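Local coordinates for protein short-chain type dehydrogenase/reductase (Mycobacterium ulcerans, PDB 3SVT) that probably works as an NAD-dependent oxidoreductase of the short-chain dehydrogenase/reductase family, at residues S21-G26 / V96-G101; G30-A33 / S37-I40; R66-D71 / V82-A87; E137-G142 / D180-S185; L174-A179 / G247-V252. All coordinates share one frame; numbering follows the deposited sequence.

Contact 1 of 5, residues S21-G26 / V96-G101; sequences SGIGKG and VHCAGG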
loop_
_atom_site.group_PDB
_atom_site.type_symbol
_atom_site.label_atom_id
_atom_site.label_comp_id
_atom_site.label_asym_id
_atom_site.label_seq_id
_atom_site.Cartn_x
_atom_site.Cartn_y
_atom_site.Cartn_z
ATOM N N SER B 21 5.668 27.560 -15.316
ATOM C CA SER B 21 4.217 27.706 -15.152
ATOM C C SER B 21 3.678 26.747 -14.085
ATOM O O SER B 21 4.432 25.960 -13.511
ATOM C CB SER B 21 3.509 27.432 -16.471
ATOM O OG SER B 21 3.695 26.081 -16.821
ATOM N N GLY B 22 2.373 26.847 -13.814
ATOM C CA GLY B 22 1.680 25.942 -12.894
ATOM C C GLY B 22 2.381 25.711 -11.563
ATOM O O GLY B 22 2.847 26.650 -10.904
ATOM N N ILE B 23 2.500 24.445 -11.181
ATOM C CA ILE B 23 3.029 24.103 -9.866
ATOM C C ILE B 23 4.472 24.573 -9.662
ATOM O O ILE B 23 4.809 25.165 -8.638
ATOM C CB ILE B 23 2.929 22.580 -9.633
ATOM C CG1 ILE B 23 1.447 22.198 -9.514
ATOM C CG2 ILE B 23 3.724 22.163 -8.403
ATOM C CD1 ILE B 23 1.207 20.721 -9.311
ATOM N N GLY B 24 5.327 24.315 -10.641
ATOM C CA GLY B 24 6.714 24.721 -10.530
ATOM C C GLY B 24 6.887 26.211 -10.272
ATOM O O GLY B 24 7.705 26.612 -9.434
ATOM N N LYS B 25 6.129 27.040 -10.979
ATOM C CA LYS B 25 6.200 28.497 -10.793
ATOM C C LYS B 25 5.811 28.893 -9.360
ATOM O O LYS B 25 6.472 29.735 -8.724
ATOM C CB LYS B 25 5.290 29.195 -11.813
ATOM C CG LYS B 25 5.307 30.712 -11.851
ATOM C CD LYS B 25 4.356 31.174 -12.991
ATOM C CE LYS B 25 4.107 32.661 -13.036
ATOM N NZ LYS B 25 3.010 32.992 -14.035
ATOM N N GLY B 26 4.756 28.262 -8.852
ATOM C CA GLY B 26 4.326 28.479 -7.471
ATOM C C GLY B 26 5.372 28.057 -6.451
ATOM O O GLY B 26 5.554 28.708 -5.436
ATOM N N VAL B 96 13.037 20.567 -6.465
ATOM C CA VAL B 96 11.646 20.211 -6.640
ATOM C C VAL B 96 11.408 19.958 -8.119
ATOM O O VAL B 96 11.559 20.877 -8.967
ATOM C CB VAL B 96 10.699 21.297 -6.134
ATOM C CG1 VAL B 96 9.240 20.753 -6.131
ATOM C CG2 VAL B 96 11.096 21.766 -4.720
ATOM N N HIS B 97 11.055 18.715 -8.435
ATOM C CA HIS B 97 10.959 18.262 -9.809
ATOM C C HIS B 97 9.488 18.215 -10.225
ATOM O O HIS B 97 8.748 17.291 -9.878
ATOM C CB HIS B 97 11.713 16.926 -10.000
ATOM C CG HIS B 97 11.533 16.304 -11.356
ATOM N ND1 HIS B 97 11.953 16.914 -12.522
ATOM C CD2 HIS B 97 10.946 15.139 -11.732
ATOM C CE1 HIS B 97 11.640 16.149 -13.554
ATOM N NE2 HIS B 97 11.045 15.059 -13.101
ATOM N N CYS B 98 9.068 19.257 -10.942
ATOM C CA CYS B 98 7.693 19.378 -11.420
ATOM C C CYS B 98 7.535 19.150 -12.918
ATOM O O CYS B 98 6.376 19.067 -13.406
ATOM C CB CYS B 98 7.138 20.763 -11.110
ATOM S SG CYS B 98 7.580 21.363 -9.499
ATOM N N ALA B 99 8.653 19.105 -13.640
ATOM C CA ALA B 99 8.628 18.886 -15.079
ATOM C C ALA B 99 8.141 17.477 -15.363
ATOM O O ALA B 99 8.567 16.524 -14.715
ATOM C CB ALA B 99 10.009 19.100 -15.680
ATOM N N GLY B 100 7.242 17.364 -16.330
ATOM C CA GLY B 100 6.605 16.100 -16.655
ATOM C C GLY B 100 5.276 16.366 -17.316
ATOM O O GLY B 100 4.694 17.432 -17.145
ATOM N N GLY B 101 4.789 15.403 -18.078
ATOM C CA GLY B 101 3.604 15.640 -18.875
ATOM C C GLY B 101 2.779 14.415 -19.126
ATOM O O GLY B 101 3.045 13.351 -18.577
#

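Contact 2 of 5, residues G30-A33 / S37-I40; sequences GLVA and SVMI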
loop_
_atom_site.group_PDB
_atom_site.type_symbol
_atom_site.label_atom_id
_atom_site.label_comp_id
_atom_site.label_asym_id
_atom_site.label_seq_id
_atom_site.Cartn_x
_atom_site.Cartn_y
_atom_site.Cartn_z
ATOM N N GLY B 30 7.257 30.685 -3.970
ATOM C CA GLY B 30 7.368 30.452 -2.538
ATOM C C GLY B 30 8.777 30.553 -1.990
ATOM O O GLY B 30 9.025 31.210 -0.975
ATOM N N LEU B 31 9.705 29.885 -2.652
ATOM C CA LEU B 31 11.109 29.847 -2.199
ATOM C C LEU B 31 11.797 31.200 -2.293
ATOM O O LEU B 31 12.491 31.640 -1.349
ATOM C CB LEU B 31 11.896 28.809 -3.010
ATOM C CG LEU B 31 11.544 27.342 -2.700
ATOM C CD1 LEU B 31 12.167 26.384 -3.717
ATOM C CD2 LEU B 31 11.973 26.957 -1.305
ATOM N N VAL B 32 11.629 31.860 -3.433
ATOM C CA VAL B 32 12.236 33.184 -3.611
ATOM C C VAL B 32 11.689 34.141 -2.553
ATOM O O VAL B 32 12.466 34.886 -1.923
ATOM C CB VAL B 32 12.033 33.765 -5.028
ATOM C CG1 VAL B 32 12.565 35.186 -5.091
ATOM C CG2 VAL B 32 12.741 32.886 -6.080
ATOM N N ALA B 33 10.372 34.080 -2.324
ATOM C CA ALA B 33 9.748 34.974 -1.364
ATOM C C ALA B 33 10.269 34.689 0.036
ATOM O O ALA B 33 10.343 35.587 0.848
ATOM C CB ALA B 33 8.206 34.885 -1.418
ATOM N N SER B 37 17.611 31.336 -3.144
ATOM C CA SER B 37 18.036 31.381 -4.542
ATOM C C SER B 37 17.473 30.184 -5.298
ATOM O O SER B 37 17.648 29.029 -4.900
ATOM C CB SER B 37 19.561 31.380 -4.639
ATOM O OG SER B 37 20.068 32.609 -4.166
ATOM N N VAL B 38 16.785 30.470 -6.393
ATOM C CA VAL B 38 16.185 29.450 -7.199
ATOM C C VAL B 38 16.671 29.566 -8.652
ATOM O O VAL B 38 16.766 30.670 -9.189
ATOM C CB VAL B 38 14.665 29.570 -7.174
ATOM C CG1 VAL B 38 14.028 28.440 -8.019
ATOM C CG2 VAL B 38 14.149 29.524 -5.727
ATOM N N MET B 39 16.980 28.425 -9.261
ATOM C CA MET B 39 17.055 28.296 -10.708
ATOM C C MET B 39 15.850 27.478 -11.171
ATOM O O MET B 39 15.639 26.332 -10.709
ATOM C CB MET B 39 18.341 27.596 -11.153
ATOM C CG MET B 39 18.570 27.680 -12.661
ATOM S SD MET B 39 20.022 26.776 -13.243
ATOM C CE MET B 39 21.303 27.969 -12.835
ATOM N N ILE B 40 15.053 28.078 -12.044
ATOM C CA ILE B 40 13.969 27.383 -12.733
ATOM C C ILE B 40 14.431 26.914 -14.114
ATOM O O ILE B 40 15.031 27.670 -14.869
ATOM C CB ILE B 40 12.699 28.235 -12.904
ATOM C CG1 ILE B 40 13.001 29.599 -13.574
ATOM C CG2 ILE B 40 12.018 28.432 -11.545
ATOM C CD1 ILE B 40 11.742 30.428 -13.882
#

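Contact 3 of 5, residues R66-D71 / V82-A87; sequences RYEPTD and VDAVTA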
loop_
_atom_site.group_PDB
_atom_site.type_symbol
_atom_site.label_atom_id
_atom_site.label_comp_id
_atom_site.label_asym_id
_atom_site.label_seq_id
_atom_site.Cartn_x
_atom_site.Cartn_y
_atom_site.Cartn_z
ATOM N N ARG B 66 16.971 32.786 -11.290
ATOM C CA ARG B 66 17.685 32.559 -12.548
ATOM C C ARG B 66 16.926 31.536 -13.376
ATOM O O ARG B 66 16.121 30.777 -12.836
ATOM C CB ARG B 66 19.060 31.952 -12.298
ATOM C CG ARG B 66 20.056 32.850 -11.667
ATOM C CD ARG B 66 21.399 32.128 -11.444
ATOM N NE ARG B 66 22.017 31.655 -12.685
ATOM C CZ ARG B 66 23.279 31.253 -12.802
ATOM N NH1 ARG B 66 24.099 31.263 -11.753
ATOM N NH2 ARG B 66 23.730 30.843 -13.981
ATOM N N TYR B 67 17.217 31.474 -14.671
ATOM C CA TYR B 67 16.682 30.407 -15.522
ATOM C C TYR B 67 17.728 29.824 -16.483
ATOM O O TYR B 67 18.699 30.482 -16.821
ATOM C CB TYR B 67 15.463 30.881 -16.287
ATOM C CG TYR B 67 15.772 31.714 -17.511
ATOM C CD1 TYR B 67 15.657 31.173 -18.801
ATOM C CD2 TYR B 67 16.171 33.036 -17.393
ATOM C CE1 TYR B 67 15.919 31.935 -19.926
ATOM C CE2 TYR B 67 16.441 33.800 -18.515
ATOM C CZ TYR B 67 16.319 33.243 -19.771
ATOM O OH TYR B 67 16.592 34.004 -20.876
ATOM N N GLU B 68 17.524 28.564 -16.863
ATOM C CA GLU B 68 18.262 27.908 -17.938
ATOM C C GLU B 68 17.255 27.075 -18.738
ATOM O O GLU B 68 16.637 26.179 -18.190
ATOM C CB GLU B 68 19.350 26.978 -17.397
ATOM C CG GLU B 68 20.470 27.632 -16.575
ATOM C CD GLU B 68 21.442 28.464 -17.387
ATOM O OE1 GLU B 68 21.144 28.774 -18.566
ATOM O OE2 GLU B 68 22.507 28.834 -16.824
ATOM N N PRO B 69 17.066 27.383 -20.031
ATOM C CA PRO B 69 16.247 26.489 -20.867
ATOM C C PRO B 69 16.884 25.102 -20.926
ATOM O O PRO B 69 18.096 24.987 -21.089
ATOM C CB PRO B 69 16.269 27.147 -22.246
ATOM C CG PRO B 69 16.906 28.468 -22.070
ATOM C CD PRO B 69 17.690 28.466 -20.810
ATOM N N THR B 70 16.067 24.065 -20.741
ATOM C CA THR B 70 16.548 22.700 -20.557
ATOM C C THR B 70 15.461 21.742 -21.042
ATOM O O THR B 70 14.321 21.819 -20.591
ATOM C CB THR B 70 16.785 22.406 -19.071
ATOM O OG1 THR B 70 17.807 23.258 -18.535
ATOM C CG2 THR B 70 17.169 20.950 -18.840
ATOM N N ASP B 71 15.802 20.860 -21.974
ATOM C CA ASP B 71 14.921 19.767 -22.336
ATOM C C ASP B 71 15.398 18.559 -21.543
ATOM O O ASP B 71 16.421 17.940 -21.870
ATOM C CB ASP B 71 14.961 19.479 -23.836
ATOM C CG ASP B 71 14.167 18.224 -24.222
ATOM O OD1 ASP B 71 13.806 17.408 -23.356
ATOM O OD2 ASP B 71 13.905 18.046 -25.412
ATOM N N VAL B 82 22.322 21.430 -13.694
ATOM C CA VAL B 82 22.687 21.103 -12.327
ATOM C C VAL B 82 24.070 21.682 -11.958
ATOM O O VAL B 82 24.252 22.142 -10.863
ATOM C CB VAL B 82 22.651 19.594 -12.082
ATOM C CG1 VAL B 82 23.228 19.272 -10.735
ATOM C CG2 VAL B 82 21.174 19.054 -12.208
ATOM N N ASP B 83 25.030 21.630 -12.870
ATOM C CA ASP B 83 26.349 22.281 -12.669
ATOM C C ASP B 83 26.182 23.764 -12.383
ATOM O O ASP B 83 26.774 24.300 -11.461
ATOM C CB ASP B 83 27.238 22.167 -13.916
ATOM C CG ASP B 83 27.610 20.734 -14.261
ATOM O OD1 ASP B 83 27.567 19.865 -13.378
ATOM O OD2 ASP B 83 27.974 20.485 -15.431
ATOM N N ALA B 84 25.376 24.413 -13.200
ATOM C CA ALA B 84 25.176 25.855 -13.099
ATOM C C ALA B 84 24.542 26.249 -11.781
ATOM O O ALA B 84 24.989 27.171 -11.139
ATOM C CB ALA B 84 24.315 26.329 -14.235
ATOM N N VAL B 85 23.493 25.549 -11.360
ATOM C CA VAL B 85 22.864 25.935 -10.110
ATOM C C VAL B 85 23.779 25.711 -8.906
ATOM O O VAL B 85 23.749 26.462 -7.966
ATOM C CB VAL B 85 21.512 25.291 -9.890
ATOM C CG1 VAL B 85 21.626 23.779 -9.714
ATOM C CG2 VAL B 85 20.862 25.938 -8.665
ATOM N N THR B 86 24.595 24.670 -8.962
ATOM C CA THR B 86 25.520 24.344 -7.899
ATOM C C THR B 86 26.711 25.313 -7.839
ATOM O O THR B 86 27.169 25.705 -6.763
ATOM C CB THR B 86 26.034 22.916 -8.110
ATOM O OG1 THR B 86 24.912 22.026 -8.237
ATOM C CG2 THR B 86 26.928 22.490 -6.953
ATOM N N ALA B 87 27.206 25.681 -9.013
ATOM C CA ALA B 87 28.306 26.626 -9.146
ATOM C C ALA B 87 27.892 28.034 -8.702
ATOM O O ALA B 87 28.752 28.856 -8.362
ATOM C CB ALA B 87 28.810 26.647 -10.585
#

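Contact 4 of 5, residues E137-G142 / D180-S185; sequences EMVRGG and DELGAS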
loop_
_atom_site.group_PDB
_atom_site.type_symbol
_atom_site.label_atom_id
_atom_site.label_comp_id
_atom_site.label_asym_id
_atom_site.label_seq_id
_atom_site.Cartn_x
_atom_site.Cartn_y
_atom_site.Cartn_z
ATOM N N GLU B 137 25.602 16.244 -6.447
ATOM C CA GLU B 137 26.034 17.474 -5.780
ATOM C C GLU B 137 25.530 17.556 -4.362
ATOM O O GLU B 137 26.263 18.000 -3.472
ATOM C CB GLU B 137 25.594 18.720 -6.538
ATOM C CG GLU B 137 26.079 18.793 -7.988
ATOM C CD GLU B 137 27.581 18.726 -8.121
ATOM O OE1 GLU B 137 28.287 19.116 -7.177
ATOM O OE2 GLU B 137 28.048 18.258 -9.173
ATOM N N MET B 138 24.290 17.136 -4.137
ATOM C CA MET B 138 23.741 17.171 -2.779
ATOM C C MET B 138 24.513 16.240 -1.846
ATOM O O MET B 138 24.746 16.586 -0.681
ATOM C CB MET B 138 22.229 16.875 -2.751
ATOM C CG MET B 138 21.380 18.112 -3.005
ATOM S SD MET B 138 19.589 17.820 -3.157
ATOM C CE MET B 138 19.606 16.577 -4.436
ATOM N N VAL B 139 24.937 15.080 -2.345
ATOM C CA VAL B 139 25.795 14.205 -1.556
ATOM C C VAL B 139 27.136 14.893 -1.246
ATOM O O VAL B 139 27.561 14.955 -0.093
ATOM C CB VAL B 139 26.037 12.841 -2.260
ATOM C CG1 VAL B 139 27.108 12.039 -1.524
ATOM C CG2 VAL B 139 24.727 12.021 -2.346
ATOM N N ARG B 140 27.798 15.419 -2.268
ATOM C CA ARG B 140 29.051 16.170 -2.051
ATOM C C ARG B 140 28.888 17.358 -1.095
ATOM O O ARG B 140 29.806 17.688 -0.349
ATOM C CB ARG B 140 29.623 16.693 -3.372
ATOM C CG ARG B 140 29.844 15.631 -4.422
ATOM C CD ARG B 140 31.115 15.829 -5.216
ATOM N NE ARG B 140 31.002 15.183 -6.528
ATOM C CZ ARG B 140 30.734 15.811 -7.678
ATOM N NH1 ARG B 140 30.635 15.104 -8.797
ATOM N NH2 ARG B 140 30.562 17.129 -7.730
ATOM N N GLY B 141 27.729 18.008 -1.130
ATOM C CA GLY B 141 27.461 19.145 -0.254
ATOM C C GLY B 141 27.144 18.804 1.189
ATOM O O GLY B 141 26.994 19.707 2.004
ATOM N N GLY B 142 27.033 17.521 1.522
ATOM C CA GLY B 142 26.771 17.107 2.896
ATOM C C GLY B 142 25.301 16.881 3.226
ATOM O O GLY B 142 24.935 16.722 4.394
ATOM N N ASP B 180 16.393 5.315 -0.083
ATOM C CA ASP B 180 17.050 4.148 0.547
ATOM C C ASP B 180 18.581 4.237 0.337
ATOM O O ASP B 180 19.354 4.077 1.281
ATOM C CB ASP B 180 16.501 2.859 -0.050
ATOM C CG ASP B 180 16.709 1.615 0.843
ATOM O OD1 ASP B 180 17.479 1.649 1.829
ATOM O OD2 ASP B 180 16.055 0.575 0.547
ATOM N N GLU B 181 18.980 4.521 -0.903
ATOM C CA GLU B 181 20.394 4.613 -1.278
ATOM C C GLU B 181 21.153 5.793 -0.696
ATOM O O GLU B 181 22.340 5.679 -0.408
ATOM C CB GLU B 181 20.562 4.654 -2.808
ATOM C CG GLU B 181 20.617 3.278 -3.416
ATOM C CD GLU B 181 20.763 3.303 -4.938
ATOM O OE1 GLU B 181 21.469 4.184 -5.451
ATOM O OE2 GLU B 181 20.165 2.436 -5.613
ATOM N N LEU B 182 20.467 6.926 -0.564
ATOM C CA LEU B 182 21.109 8.188 -0.317
ATOM C C LEU B 182 20.920 8.670 1.104
ATOM O O LEU B 182 21.485 9.703 1.469
ATOM C CB LEU B 182 20.576 9.239 -1.299
ATOM C CG LEU B 182 20.780 8.930 -2.794
ATOM C CD1 LEU B 182 20.089 10.023 -3.635
ATOM C CD2 LEU B 182 22.277 8.766 -3.154
ATOM N N GLY B 183 20.124 7.957 1.905
ATOM C CA GLY B 183 19.948 8.349 3.308
ATOM C C GLY B 183 21.261 8.485 4.068
ATOM O O GLY B 183 21.426 9.377 4.908
ATOM N N ALA B 184 22.193 7.590 3.774
ATOM C CA ALA B 184 23.510 7.557 4.449
ATOM C C ALA B 184 24.308 8.823 4.187
ATOM O O ALA B 184 25.264 9.121 4.913
ATOM C CB ALA B 184 24.318 6.302 3.984
ATOM N N SER B 185 23.919 9.551 3.138
ATOM C CA SER B 185 24.559 10.807 2.769
ATOM C C SER B 185 23.726 12.035 3.174
ATOM O O SER B 185 24.061 13.143 2.817
ATOM C CB SER B 185 24.845 10.815 1.280
ATOM O OG SER B 185 25.871 9.873 0.963
HETATM O O HOH W 1 26.558 13.883 2.390
#

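Contact 5 of 5, residues L174-A179 / G247-V252; sequences LMQLAA and GQVINV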
loop_
_atom_site.group_PDB
_atom_site.type_symbol
_atom_site.label_atom_id
_atom_site.label_comp_id
_atom_site.label_asym_id
_atom_site.label_seq_id
_atom_site.Cartn_x
_atom_site.Cartn_y
_atom_site.Cartn_z
ATOM N N LEU B 174 11.052 5.342 -7.824
ATOM C CA LEU B 174 12.422 5.860 -7.949
ATOM C C LEU B 174 12.786 6.783 -6.778
ATOM O O LEU B 174 13.919 6.756 -6.298
ATOM C CB LEU B 174 12.615 6.575 -9.295
ATOM C CG LEU B 174 13.949 7.283 -9.553
ATOM C CD1 LEU B 174 15.124 6.346 -9.451
ATOM C CD2 LEU B 174 13.879 7.900 -10.938
ATOM N N MET B 175 11.823 7.584 -6.307
ATOM C CA MET B 175 12.036 8.427 -5.127
ATOM C C MET B 175 12.330 7.569 -3.897
ATOM O O MET B 175 13.286 7.842 -3.130
ATOM C CB MET B 175 10.812 9.305 -4.833
ATOM C CG MET B 175 10.417 10.363 -5.876
ATOM S SD MET B 175 11.668 11.539 -6.385
ATOM C CE MET B 175 12.351 10.680 -7.822
ATOM N N GLN B 176 11.531 6.523 -3.710
ATOM C CA GLN B 176 11.772 5.586 -2.592
ATOM C C GLN B 176 13.119 4.831 -2.666
ATOM O O GLN B 176 13.844 4.766 -1.666
ATOM C CB GLN B 176 10.590 4.635 -2.439
ATOM C CG GLN B 176 9.356 5.388 -1.976
ATOM C CD GLN B 176 8.228 4.489 -1.630
ATOM O OE1 GLN B 176 7.897 3.592 -2.399
ATOM N NE2 GLN B 176 7.623 4.712 -0.464
ATOM N N LEU B 177 13.475 4.325 -3.856
ATOM C CA LEU B 177 14.778 3.700 -4.065
ATOM C C LEU B 177 15.930 4.651 -3.714
ATOM O O LEU B 177 16.841 4.287 -2.957
ATOM C CB LEU B 177 14.903 3.260 -5.516
ATOM C CG LEU B 177 16.192 2.613 -6.030
ATOM C CD1 LEU B 177 16.549 1.390 -5.196
ATOM C CD2 LEU B 177 16.028 2.265 -7.531
ATOM N N ALA B 178 15.882 5.871 -4.265
ATOM C CA ALA B 178 16.894 6.884 -4.000
ATOM C C ALA B 178 17.005 7.269 -2.503
ATOM O O ALA B 178 18.118 7.438 -1.958
ATOM C CB ALA B 178 16.647 8.120 -4.876
ATOM N N ALA B 179 15.861 7.427 -1.845
ATOM C CA ALA B 179 15.825 7.674 -0.403
ATOM C C ALA B 179 16.618 6.561 0.321
ATOM O O ALA B 179 17.407 6.837 1.211
ATOM C CB ALA B 179 14.359 7.708 0.116
ATOM N N GLY B 247 11.651 9.052 2.029
ATOM C CA GLY B 247 11.057 7.870 1.403
ATOM C C GLY B 247 9.543 7.862 1.379
ATOM O O GLY B 247 8.941 6.814 1.143
ATOM N N GLN B 248 8.928 9.023 1.663
ATOM C CA GLN B 248 7.481 9.123 1.777
ATOM C C GLN B 248 6.853 9.486 0.458
ATOM O O GLN B 248 7.516 10.103 -0.398
ATOM C CB GLN B 248 7.115 10.156 2.852
ATOM C CG GLN B 248 7.674 9.817 4.239
ATOM C CD GLN B 248 7.296 8.409 4.628
ATOM O OE1 GLN B 248 6.109 8.086 4.707
ATOM N NE2 GLN B 248 8.293 7.541 4.801
ATOM N N VAL B 249 5.592 9.074 0.286
ATOM C CA VAL B 249 4.800 9.365 -0.911
ATOM C C VAL B 249 3.453 9.920 -0.422
ATOM O O VAL B 249 2.638 9.183 0.086
ATOM C CB VAL B 249 4.587 8.124 -1.789
ATOM C CG1 VAL B 249 3.624 8.443 -2.946
ATOM C CG2 VAL B 249 5.902 7.607 -2.321
ATOM N N ILE B 250 3.249 11.233 -0.558
ATOM C CA ILE B 250 2.219 11.966 0.206
ATOM C C ILE B 250 1.224 12.652 -0.740
ATOM O O ILE B 250 1.644 13.445 -1.606
ATOM C CB ILE B 250 2.907 13.062 1.089
ATOM C CG1 ILE B 250 3.892 12.431 2.074
ATOM C CG2 ILE B 250 1.866 13.866 1.866
ATOM C CD1 ILE B 250 4.803 13.456 2.872
ATOM N N ASN B 251 -0.073 12.351 -0.599
ATOM C CA ASN B 251 -1.073 12.969 -1.433
ATOM C C ASN B 251 -1.508 14.312 -0.871
ATOM O O ASN B 251 -1.749 14.425 0.324
ATOM C CB ASN B 251 -2.323 12.074 -1.643
ATOM C CG ASN B 251 -2.087 10.963 -2.650
ATOM O OD1 ASN B 251 -1.057 10.320 -2.628
ATOM N ND2 ASN B 251 -3.068 10.722 -3.528
ATOM N N VAL B 252 -1.585 15.313 -1.758
ATOM C CA VAL B 252 -2.171 16.645 -1.484
ATOM C C VAL B 252 -3.364 16.736 -2.436
ATOM O O VAL B 252 -3.255 17.269 -3.579
ATOM C CB VAL B 252 -1.181 17.769 -1.754
ATOM C CG1 VAL B 252 -1.855 19.143 -1.591
ATOM C CG2 VAL B 252 0.032 17.648 -0.799
#

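Contact 1 of 5, residues S21-G26 / V96-G101
Cys98 packs its thiol against the first turn of helix 22-33. The sulphur sits over the backbone of Gly24, with Cys98 SG 3.6 Å from Gly24 CA. Cys98 SG is also 3.9 Å from Gly24 N. Because Gly24 carries no side chain, the two backbones come close, and the CA atoms of Gly24 and Cys98 are 5.5 Å apart. Ile23 adds a looser contact from its methyl branch, with Ile23 CG2 4.1 Å from Cys98 SG. No hydrogen bond crosses between 21-26 and 96-101. CB of Cys98 already points toward the helix, and with SG beside the backbone N (chi1 -41°) the sulphur settles on Gly24. The helical turn is set by Lys25 N bonding back to Ser21 O at 3.2 Å and by Gly26 N bonding to Gly22 O. Behind Cys98, Thr17 OG1 hydrogen-bonds Ala99 N and His97 ND1. That ties the end of strand 94-97 to the end of strand 13-17. Ile149 touches Cys98 from the neighbouring strand, and Val230 of helix 227-238 touches Ile23. The glycine-rich turn belongs to the TGxxxGIG motif of short-chain dehydrogenases. Residues 97-100 stand where relatives carry the NNAG motif. This pairing is typical of the Rossmann-type dinucleotide site, so the turn probably lies against the cofactor's pyrophosphate.

Contact 2 of 5, residues G30-A33 / S37-I40
Val38 pushes one methyl group against the last turn of helix 22-33, where Leu31 and Val32 receive it. The tight part is small and wholly apolar. Val38 CG2 lies 3.6 Å from Leu31 CB and 3.7 Å from Val32 CG2. One methyl therefore touches two successive helix residues. Val32 CG2 also comes within 4.0 Å of Val38 CB, and the two valine side chains cross obliquely. The rotation of Val38 decides which branch is used: CG1 is anti to the backbone N (chi1 -179°), which leaves CG2 for the helix. Leu31 meets the strand with CB, while its side chain also packs on Tyr14 of strand 13-17. Val38 in turn rests on Val16 of that strand. The rest is looser. Ala33, at the end of the helix, faces solvent. Ser37 directs its side chain away from the helix, to the other face of the sheet, where Trp88 and His89 lie. Met39 likewise packs on that far face, against helix 75-89. No hydrogen bond joins 30-33 to 37-40; what passes between them is apolar contact. Only three residues separate the two segments. Strand 13-17, helix 22-33 and strand 37-42 form the first beta-alpha-beta unit of the Rossmann fold, and this contact packs its helix on its second strand.

Contact 3 of 5, residues R66-D71 / V82-A87
Glu68 reaches from strand 64-69 to the methyl of Ala84 on helix 75-89. From CB, the first bond sets CG beside the backbone N (chi1 -62°). There CG packs on the sulphur of Met39. The chain then bends at chi2 (-72°). The bend brings Glu68 OE2 to 4.0 Å from Ala84 CB. The same oxygen has a charged partner within its strand, a long salt bridge of 3.7 Å from Glu68 OE2 to Arg66 NH2. Strand 64-69 lies at one edge of the Rossmann sheet, beside strand 37-42. Helix 75-89 carries the chain back across it to strand 94-97, next to strand 13-17. Arg66 comes only loosely to the helix, with Arg66 NH1 4.2 Å from Ala84 O, and makes a cation-pi contact with Trp88. On the helix, Thr86 OG1 donates to Val82 O at 2.7 Å. Thr86 N bonds to the same Val82 O from the opposite face of its carbonyl plane.

Contact 4 of 5, residues E137-G142 / D180-S185
Val139 and Ser185 bury the most surface here, about 60 Å² each, and Leu182 adds a smaller share. Val139 straddles the serine with both methyls. Val139 CG1 lies 3.5 Å from Ser185 OG, and Val139 CG2 lies 3.8 Å from Ser185 CB. With CG1 anti to the backbone N (chi1 171°), both branches are turned to the serine. Val139 CG2 also meets Leu182 CD2 at 4.2 Å, a lighter apolar touch. The hydroxyl is not spent on the valine: Ser185 OG hydrogen-bonds Arg278 O of the second subunit. No direct hydrogen bond links the two segments, but a water does. The water donates to Val139 O at 2.9 Å and to Ser185 O at 2.6 Å and so bridges the two carbonyls. Gly142 closes helix 113-140 in a Schellman motif, with positive phi (94°) and Gly142 N bonded to Val139 O. Gly142 C passes 4.0 Å from Ser185 O. These two helices pack side by side in the chain and also face the second subunit, consistent with the helical dimer interface of oligomeric short-chain dehydrogenases. The second subunit packs Gly279 on Val139 and Arg278 on Leu182. Within the chain, Val187 of strand 187-198 lies against Val139 and Leu182, and Glu137 touches Val82 and Thr86 of helix 75-89.

Contact 5 of 5, residues L174-A179 / G247-V252
Gln176 and Gly247 bring their backbones to within 4.7 Å, CA to CA, where Gly247 turns with positive phi (78°) ahead of strand 249-252. The amide of Gln176 closes the join. Gln176 NE2 donates to Gly247 O at 3.0 Å, nearly straight at 167°. The acceptor lies close to the plane of the Gln176 amide, while the donor is tilted 22° from the carbonyl plane of Gly247. The glutamine is extended beyond CG and crosses Val249 at about a right angle, with Gln176 NE2 3.8 Å from Val249 CG2. One turn further along the helix, Ala179 CB presses on Gly247 CA at 3.5 Å. Met257 and Leu258 of the third subunit pack on Gln176 and Ala179, so the join lies beside a subunit interface. Strand 249-252 runs parallel to strand 187-198 in the Rossmann sheet. Helix 163-182 lies over this part of the sheet and packs through Leu174 and Ala178 on helix 113-140.

In the fold
All five contacts belong to one Rossmann-type fold, and four of them reach its parallel sheet. Contacts 1 and 2 share helix 22-33, with centres 13 Å apart. Both contacts 2 and 3 fall between the two segments of contact 1 in sequence. Contacts 2 and 3 meet directly, since strands 37-42 and 64-69 are sheet neighbours. Contacts 4 and 5 follow later, share helix 163-182 and alternate along the chain, with centres 15 Å apart. Contacts 3 and 4 touch, with centres 20 Å apart. Contact 1 marks the probable cofactor end of the fold, about 24 Å from contact 4, centre to centre. Contacts 4 and 5 touch the second and third subunits of the assembly.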